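Long-range contacts in SusD superfamily protein (Bacteroides fragilis, PDB 3L22), which probably binds glycans at the bacterial outer membrane and can bind zinc ions: residues T24-L28 and K94-F98; D50-D54 and H405-V409; D280-G284 and K408-N412. All blocks are in the same frame, centred on the assembly; numbering follows the deposited sequence. Where two conformers were deposited one is given.

Contact 1: residues T24-L28 and K94-F98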
loop_
_atom_site.group_PDB
_atom_site.type_symbol
_atom_site.label_atom_id
_atom_site.label_comp_id
_atom_site.label_asym_id
_atom_site.label_seq_id
_atom_site.Cartn_x
_atom_site.Cartn_y
_atom_site.Cartn_z
ATOM N N THR A 24 3.662 22.680 6.734
ATOM C CA THR A 24 3.627 22.299 5.324
ATOM C C THR A 24 4.022 20.858 5.172
ATOM O O THR A 24 3.400 20.142 4.397
ATOM C CB THR A 24 4.503 23.207 4.467
ATOM O OG1 THR A 24 4.158 24.558 4.761
ATOM C CG2 THR A 24 4.300 22.957 2.985
ATOM N N LEU A 25 4.994 20.400 5.953
ATOM C CA LEU A 25 5.400 18.983 5.913
ATOM C C LEU A 25 4.239 18.068 6.301
ATOM O O LEU A 25 3.932 17.080 5.599
ATOM C CB LEU A 25 6.590 18.712 6.849
ATOM C CG LEU A 25 7.092 17.275 7.015
ATOM C CD1 LEU A 25 7.420 16.691 5.711
ATOM C CD2 LEU A 25 8.301 17.227 7.928
ATOM N N ASN A 26 3.560 18.406 7.395
ATOM C CA ASN A 26 2.340 17.654 7.747
ATOM C C ASN A 26 1.278 17.689 6.672
ATOM O O ASN A 26 0.558 16.726 6.516
ATOM C CB ASN A 26 1.792 18.053 9.116
ATOM C CG ASN A 26 2.691 17.520 10.248
ATOM O OD1 ASN A 26 3.101 16.324 10.253
ATOM N ND2 ASN A 26 3.030 18.398 11.191
ATOM N N GLY A 27 1.214 18.768 5.911
ATOM C CA GLY A 27 0.306 18.819 4.751
ATOM C C GLY A 27 0.668 17.791 3.673
ATOM O O GLY A 27 -0.209 17.353 2.938
ATOM N N LEU A 28 1.944 17.411 3.567
ATOM C CA LEU A 28 2.341 16.357 2.609
ATOM C C LEU A 28 1.741 15.021 2.999
ATOM O O LEU A 28 1.168 14.305 2.160
ATOM C CB LEU A 28 3.882 16.257 2.486
ATOM C CG LEU A 28 4.624 17.574 2.175
ATOM C CD1 LEU A 28 6.154 17.337 2.013
ATOM C CD2 LEU A 28 4.041 18.241 0.913
ATOM N N LYS A 94 3.019 19.173 -4.353
ATOM C CA LYS A 94 3.243 19.708 -3.008
ATOM C C LYS A 94 4.614 19.357 -2.464
ATOM O O LYS A 94 5.266 20.220 -1.873
ATOM C CB LYS A 94 2.157 19.255 -2.028
ATOM C CG LYS A 94 0.839 19.998 -2.244
ATOM C CD LYS A 94 -0.314 19.428 -1.375
ATOM C CE LYS A 94 -1.578 20.256 -1.535
ATOM N NZ LYS A 94 -1.368 21.493 -0.712
ATOM N N VAL A 95 5.068 18.123 -2.679
ATOM C CA VAL A 95 6.431 17.748 -2.263
ATOM C C VAL A 95 7.485 18.533 -3.078
ATOM O O VAL A 95 8.398 19.097 -2.523
ATOM C CB VAL A 95 6.701 16.226 -2.377
ATOM C CG1 VAL A 95 8.246 15.926 -2.235
ATOM C CG2 VAL A 95 5.858 15.431 -1.359
ATOM N N ASN A 96 7.314 18.611 -4.388
ATOM C CA ASN A 96 8.272 19.311 -5.261
ATOM C C ASN A 96 8.416 20.784 -4.794
ATOM O O ASN A 96 9.535 21.301 -4.673
ATOM C CB ASN A 96 7.810 19.285 -6.722
ATOM C CG ASN A 96 7.715 17.858 -7.303
ATOM O OD1 ASN A 96 8.209 16.927 -6.704
ATOM N ND2 ASN A 96 7.053 17.699 -8.463
ATOM N N THR A 97 7.276 21.416 -4.511
ATOM C CA THR A 97 7.225 22.794 -4.016
ATOM C C THR A 97 7.808 22.951 -2.627
ATOM O O THR A 97 8.607 23.849 -2.406
ATOM C CB THR A 97 5.800 23.323 -4.056
ATOM O OG1 THR A 97 5.311 23.058 -5.367
ATOM C CG2 THR A 97 5.752 24.851 -3.750
ATOM N N PHE A 98 7.446 22.058 -1.719
ATOM C CA PHE A 98 8.043 22.031 -0.394
ATOM C C PHE A 98 9.566 21.966 -0.486
ATOM O O PHE A 98 10.231 22.766 0.162
ATOM C CB PHE A 98 7.527 20.844 0.421
ATOM C CG PHE A 98 8.183 20.676 1.775
ATOM C CD1 PHE A 98 7.726 21.380 2.871
ATOM C CD2 PHE A 98 9.192 19.750 1.965
ATOM C CE1 PHE A 98 8.302 21.220 4.121
ATOM C CE2 PHE A 98 9.771 19.562 3.212
ATOM C CZ PHE A 98 9.332 20.299 4.292
#
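Helices 18-33 and 79-103 pack side by side in the helical part of this SusD-family fold, and L28 meets F98 and V95 between them. The short segments run nearly antiparallel, at 156°, with their axes 10.1 Å apart. L28 CD1 lies over one face of the F98 ring. It sits 4.2 Å from the ring centroid, close enough for a CH-pi contact. The two side chains cross at about a right angle. The F98 ring reaches across because its CG is anti to the backbone N (chi1 175°). T24 comes to the same ring at its edge. Its methyl CG2 is 3.8 Å from F98 CD1, near the ring plane. At the far end of the ring, F98 CZ rests 4.1 Å from L25 CB.

The two methyls of L28 divide the work. CD1 also touches V95, 3.9 Å from V95 CG2. CD2 turns to the start of the partner segment and lies 3.6 Å from K94 CB. It packs there against the base of the lysine and the backbone around K94 C.

Helix 113-131 covers one side of the contact, where A120 touches both L28 and F98. L25 also packs on E119 of that helix, which binds zinc together with H197. H197 NE2 is hydrogen-bonded to N26 OD1 of the first helix. Between the two segments the contact is apolar. It rests on methyl and ring packing, and the polar bonds and the metal lie at its margin.

Contact 2: residues D50-D54 and H405-V409; sequences DNRGD and HFIKV. With ZN (zinc ion), chain F.
F406 turns its ring to R52. F406 CD2 is only 3.0 Å from R52 O, a tight and oblique approach. The guanidinium also meets this ring obliquely, with R52 NH2 3.6 Å from F406 CZ. The two planes are 61° apart. R52 NH2 has its own hydrogen bond to Y424 O, and the Y424 ring meets that of F406. Just before F406 in the chain, H405 binds a zinc ion through NE2.

I407 takes part through its backbone. I407 N donates to a water that lies near D54 OD2. A second water sits between I407 O and D54 OD2, within bonding distance of both. D54 CB lies 3.7 Å from the same I407 O. The other carboxylate oxygen of D54 forms a salt bridge with R395. D54 CG stands between its backbone N and carbonyl carbon (chi1 59°), which carries the carboxylate to the waters and to R395.

K408 runs out straight beyond CG and brings NZ to the carbonyls of R52 and G53. K408 NZ donates to G53 O at 2.9 Å. The donor is tilted 28° from that carbonyl plane. A weak bond of the same length goes from K408 NZ to R52 O. Y70 adds its carbonyl O as another acceptor and its ring as a cation-pi partner. The buried ammonium is thus held by several carbonyl oxygens, which would probably favour its charged form.

Here a lysine from a strand meets backbone carbonyls of the turn that follows helix 44-52. It joins that turn to the two-stranded antiparallel hairpin 406-409/414-417.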
loop_
_atom_site.group_PDB
_atom_site.type_symbol
_atom_site.label_atom_id
_atom_site.label_comp_id
_atom_site.label_asym_id
_atom_site.label_seq_id
_atom_site.Cartn_x
_atom_site.Cartn_y
_atom_site.Cartn_z
ATOM N N ASP A 50 -7.422 -3.643 -2.528
ATOM C CA ASP A 50 -8.201 -4.802 -2.120
ATOM C C ASP A 50 -9.224 -5.182 -3.149
ATOM O O ASP A 50 -9.424 -6.370 -3.390
ATOM C CB ASP A 50 -8.832 -4.589 -0.766
ATOM C CG ASP A 50 -7.768 -4.569 0.339
ATOM O OD1 ASP A 50 -7.144 -5.653 0.573
ATOM O OD2 ASP A 50 -7.488 -3.472 0.876
ATOM N N ASN A 51 -9.880 -4.194 -3.751
ATOM C CA ASN A 51 -10.825 -4.468 -4.830
ATOM C C ASN A 51 -10.186 -5.134 -6.054
ATOM O O ASN A 51 -10.807 -5.980 -6.708
ATOM C CB ASN A 51 -11.543 -3.185 -5.253
ATOM C CG ASN A 51 -12.782 -2.898 -4.388
ATOM O OD1 ASN A 51 -13.885 -3.296 -4.744
ATOM N ND2 ASN A 51 -12.585 -2.245 -3.235
ATOM N N ARG A 52 -8.949 -4.775 -6.368
ATOM C CA ARG A 52 -8.235 -5.431 -7.457
ATOM C C ARG A 52 -7.929 -6.872 -7.157
ATOM O O ARG A 52 -7.908 -7.688 -8.077
ATOM C CB ARG A 52 -6.991 -4.635 -7.876
ATOM C CG ARG A 52 -7.385 -3.369 -8.607
ATOM C CD ARG A 52 -6.227 -2.454 -9.056
ATOM N NE ARG A 52 -5.142 -3.077 -9.815
ATOM C CZ ARG A 52 -5.155 -3.399 -11.108
ATOM N NH1 ARG A 52 -6.226 -3.203 -11.880
ATOM N NH2 ARG A 52 -4.053 -3.933 -11.648
ATOM N N GLY A 53 -7.785 -7.206 -5.889
ATOM C CA GLY A 53 -7.544 -8.553 -5.456
ATOM C C GLY A 53 -8.716 -9.520 -5.487
ATOM O O GLY A 53 -9.780 -9.224 -6.033
ATOM N N ASP A 54 -8.497 -10.664 -4.852
ATOM C CA ASP A 54 -9.330 -11.830 -4.969
ATOM C C ASP A 54 -9.742 -12.411 -3.598
ATOM O O ASP A 54 -10.273 -13.530 -3.511
ATOM C CB ASP A 54 -8.560 -12.883 -5.784
ATOM C CG ASP A 54 -7.213 -13.263 -5.136
ATOM O OD1 ASP A 54 -6.882 -12.739 -4.046
ATOM O OD2 ASP A 54 -6.458 -14.061 -5.731
ATOM N N HIS A 405 -2.262 -13.761 -13.002
ATOM C CA HIS A 405 -3.628 -13.438 -13.397
ATOM C C HIS A 405 -4.458 -13.025 -12.182
ATOM O O HIS A 405 -4.312 -13.598 -11.128
ATOM C CB HIS A 405 -4.323 -14.638 -14.048
ATOM C CG HIS A 405 -3.788 -15.004 -15.392
ATOM N ND1 HIS A 405 -4.500 -14.818 -16.558
ATOM C CD2 HIS A 405 -2.621 -15.584 -15.754
ATOM C CE1 HIS A 405 -3.785 -15.257 -17.578
ATOM N NE2 HIS A 405 -2.645 -15.730 -17.116
ATOM N N PHE A 406 -5.344 -12.060 -12.367
ATOM C CA PHE A 406 -6.376 -11.763 -11.403
ATOM C C PHE A 406 -7.514 -12.720 -11.718
ATOM O O PHE A 406 -8.158 -12.594 -12.783
ATOM C CB PHE A 406 -6.860 -10.326 -11.561
ATOM C CG PHE A 406 -5.840 -9.295 -11.185
ATOM C CD1 PHE A 406 -4.956 -8.785 -12.135
ATOM C CD2 PHE A 406 -5.765 -8.831 -9.891
ATOM C CE1 PHE A 406 -4.029 -7.788 -11.766
ATOM C CE2 PHE A 406 -4.841 -7.877 -9.521
ATOM C CZ PHE A 406 -3.977 -7.353 -10.465
ATOM N N ILE A 407 -7.738 -13.673 -10.819
ATOM C CA ILE A 407 -8.743 -14.726 -11.009
ATOM C C ILE A 407 -9.750 -14.708 -9.883
ATOM O O ILE A 407 -9.399 -14.946 -8.707
ATOM C CB ILE A 407 -8.093 -16.136 -11.125
ATOM C CG1 ILE A 407 -7.098 -16.141 -12.293
ATOM C CG2 ILE A 407 -9.203 -17.259 -11.299
ATOM C CD1 ILE A 407 -6.360 -17.499 -12.538
ATOM N N LYS A 408 -10.989 -14.381 -10.224
ATOM C CA LYS A 408 -12.040 -14.282 -9.223
ATOM C C LYS A 408 -13.242 -15.149 -9.651
ATOM O O LYS A 408 -14.040 -14.748 -10.482
ATOM C CB LYS A 408 -12.438 -12.805 -8.983
ATOM C CG LYS A 408 -11.253 -11.829 -9.050
ATOM C CD LYS A 408 -11.663 -10.398 -8.752
ATOM C CE LYS A 408 -10.523 -9.409 -9.038
ATOM N NZ LYS A 408 -10.771 -8.038 -8.526
ATOM N N VAL A 409 -13.354 -16.327 -9.051
ATOM C CA VAL A 409 -14.347 -17.321 -9.436
ATOM C C VAL A 409 -15.581 -17.027 -8.599
ATOM O O VAL A 409 -15.585 -17.201 -7.391
ATOM C CB VAL A 409 -13.885 -18.775 -9.222
ATOM C CG1 VAL A 409 -15.066 -19.762 -9.496
ATOM C CG2 VAL A 409 -12.628 -19.107 -10.084
HETATM ZN ZN ZN F . -1.568 -15.980 -18.576
HETATM O O HOH W 1 -6.013 -13.547 -8.542
HETATM O O HOH W 2 -7.524 -16.009 -7.183
HETATM O O HOH W 3 -0.829 -17.737 -17.538
#

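Contact 3: residues D280-G284 and K408-N412; sequences DTKSG and KVGEN
V409 O is gripped by two donors. S283 OG gives it a hydrogen bond of 2.7 Å, and a water gives it a second. The hydroxyl comes in at 136° to the C=O bond and is tilted 21° from the carbonyl plane. S283 OG is anti to its own carbonyl carbon (chi1 -60°), beside the backbone N, and from there it also lies 3.6 Å from V409 CB. The water passes on to D280 OD2, which accepts from it at 2.7 Å. D280 thus reaches the hairpin through this bridge.

The other oxygen of D280 works within its own loop. D280 OD1 accepts from S283 N at 3.0 Å, and the N-H comes from above the carboxylate plane. A weaker bond reaches it from K282 N. One carboxylate therefore shapes the turn with one oxygen and reaches the partner segment through a water with the other.

K282 extends along the outside. Its CD is 3.7 Å from V409 O, and its CE is equally near G410 C. The bend at the last torsion takes the ammonium off toward E411, and the two side chains cross at about a right angle. The salt bridge from K282 NZ to E411 OE1 is long, at 3.9 Å. Two waters bridge the same pair. The charges here are therefore linked mainly through water, as suits a surface contact.

T414 of the other hairpin strand packs on V409. The D280 OD1 bond to the backbone N three residues on is an Asx motif, and this turn after strand 277-279 docks on the end of strand 406-409, where the hairpin turns toward strand 414-417.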
loop_
_atom_site.group_PDB
_atom_site.type_symbol
_atom_site.label_atom_id
_atom_site.label_comp_id
_atom_site.label_asym_id
_atom_site.label_seq_id
_atom_site.Cartn_x
_atom_site.Cartn_y
_atom_site.Cartn_z
ATOM N N ASP A 280 -14.497 -12.724 0.397
ATOM C CA ASP A 280 -14.748 -13.784 -0.608
ATOM C C ASP A 280 -14.553 -15.154 0.017
ATOM O O ASP A 280 -13.448 -15.743 -0.032
ATOM C CB ASP A 280 -13.859 -13.633 -1.845
ATOM C CG ASP A 280 -14.272 -14.572 -2.982
ATOM O OD1 ASP A 280 -14.969 -15.587 -2.735
ATOM O OD2 ASP A 280 -13.917 -14.256 -4.137
ATOM N N THR A 281 -15.632 -15.678 0.584
ATOM C CA THR A 281 -15.569 -16.977 1.233
ATOM C C THR A 281 -15.822 -18.126 0.239
ATOM O O THR A 281 -15.615 -19.256 0.587
ATOM C CB THR A 281 -16.557 -17.088 2.377
ATOM O OG1 THR A 281 -17.861 -16.808 1.863
ATOM C CG2 THR A 281 -16.192 -16.116 3.509
ATOM N N LYS A 282 -16.263 -17.852 -0.989
ATOM C CA LYS A 282 -16.416 -18.932 -1.979
ATOM C C LYS A 282 -15.063 -19.383 -2.549
ATOM O O LYS A 282 -14.840 -20.554 -2.734
ATOM C CB LYS A 282 -17.331 -18.467 -3.127
ATOM C CG LYS A 282 -17.547 -19.530 -4.231
ATOM C CD LYS A 282 -18.236 -18.985 -5.485
ATOM C CE LYS A 282 -18.199 -20.022 -6.683
ATOM N NZ LYS A 282 -18.824 -21.395 -6.537
ATOM N N SER A 283 -14.178 -18.437 -2.836
ATOM C CA SER A 283 -12.981 -18.678 -3.627
ATOM C C SER A 283 -11.707 -17.976 -3.182
ATOM O O SER A 283 -10.654 -18.234 -3.771
ATOM C CB SER A 283 -13.250 -18.201 -5.072
ATOM O OG SER A 283 -14.334 -18.900 -5.648
ATOM N N GLY A 284 -11.784 -17.048 -2.222
ATOM C CA GLY A 284 -10.620 -16.296 -1.769
ATOM C C GLY A 284 -9.891 -17.023 -0.646
ATOM O O GLY A 284 -10.180 -18.169 -0.362
ATOM N N LYS A 408 -10.989 -14.381 -10.224
ATOM C CA LYS A 408 -12.040 -14.282 -9.223
ATOM C C LYS A 408 -13.242 -15.149 -9.651
ATOM O O LYS A 408 -14.040 -14.748 -10.482
ATOM C CB LYS A 408 -12.438 -12.805 -8.983
ATOM C CG LYS A 408 -11.253 -11.829 -9.050
ATOM C CD LYS A 408 -11.663 -10.398 -8.752
ATOM C CE LYS A 408 -10.523 -9.409 -9.038
ATOM N NZ LYS A 408 -10.771 -8.038 -8.526
ATOM N N VAL A 409 -13.354 -16.327 -9.051
ATOM C CA VAL A 409 -14.347 -17.321 -9.436
ATOM C C VAL A 409 -15.581 -17.027 -8.599
ATOM O O VAL A 409 -15.585 -17.201 -7.391
ATOM C CB VAL A 409 -13.885 -18.775 -9.222
ATOM C CG1 VAL A 409 -15.066 -19.762 -9.496
ATOM C CG2 VAL A 409 -12.628 -19.107 -10.084
ATOM N N GLY A 410 -16.625 -16.551 -9.265
ATOM C CA GLY A 410 -17.885 -16.232 -8.610
ATOM C C GLY A 410 -18.920 -17.258 -9.014
ATOM O O GLY A 410 -18.660 -18.151 -9.827
ATOM N N GLU A 411 -20.080 -17.164 -8.392
ATOM C CA GLU A 411 -21.165 -18.088 -8.611
ATOM C C GLU A 411 -21.631 -18.102 -10.079
ATOM O O GLU A 411 -21.874 -19.166 -10.606
ATOM C CB GLU A 411 -22.324 -17.732 -7.665
ATOM C CG GLU A 411 -23.626 -18.509 -7.862
ATOM C CD GLU A 411 -23.483 -20.005 -7.691
ATOM O OE1 GLU A 411 -22.567 -20.516 -6.990
ATOM O OE2 GLU A 411 -24.360 -20.687 -8.226
ATOM N N ASN A 412 -21.738 -16.935 -10.710
ATOM C CA ASN A 412 -22.292 -16.814 -12.066
ATOM C C ASN A 412 -21.363 -16.152 -13.102
ATOM O O ASN A 412 -21.761 -15.960 -14.275
ATOM C CB ASN A 412 -23.635 -16.061 -12.011
ATOM C CG ASN A 412 -24.763 -16.915 -11.463
ATOM O OD1 ASN A 412 -24.820 -18.136 -11.678
ATOM N ND2 ASN A 412 -25.664 -16.277 -10.759
HETATM O O HOH W 4 -15.932 -14.836 -5.847
HETATM O O HOH W 5 -20.019 -21.648 -8.723
HETATM O O HOH W 6 -20.938 -20.404 -4.779
#

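Overall arrangement
From the N terminus, helix 18-33 comes first, and contact 1 closes the loop from it to helix 79-103. Helix 44-52 lies within that loop. Contact 2 begins at its end and returns only at strand 406-409, so the two contacts cross along the chain. Contact 2 brings the early helical region to the late hairpin, across 350 residues. Contact 3 opens after contact 1 has closed. It joins the loop after strand 277-279 to the same hairpin, closing the stretch from there to residue 408, and shares K408 and V409 with contact 2. These two contacts touch. Contact 1 lies on the opposite side of the chain's centre, about 34 Å from contact 2 between centres.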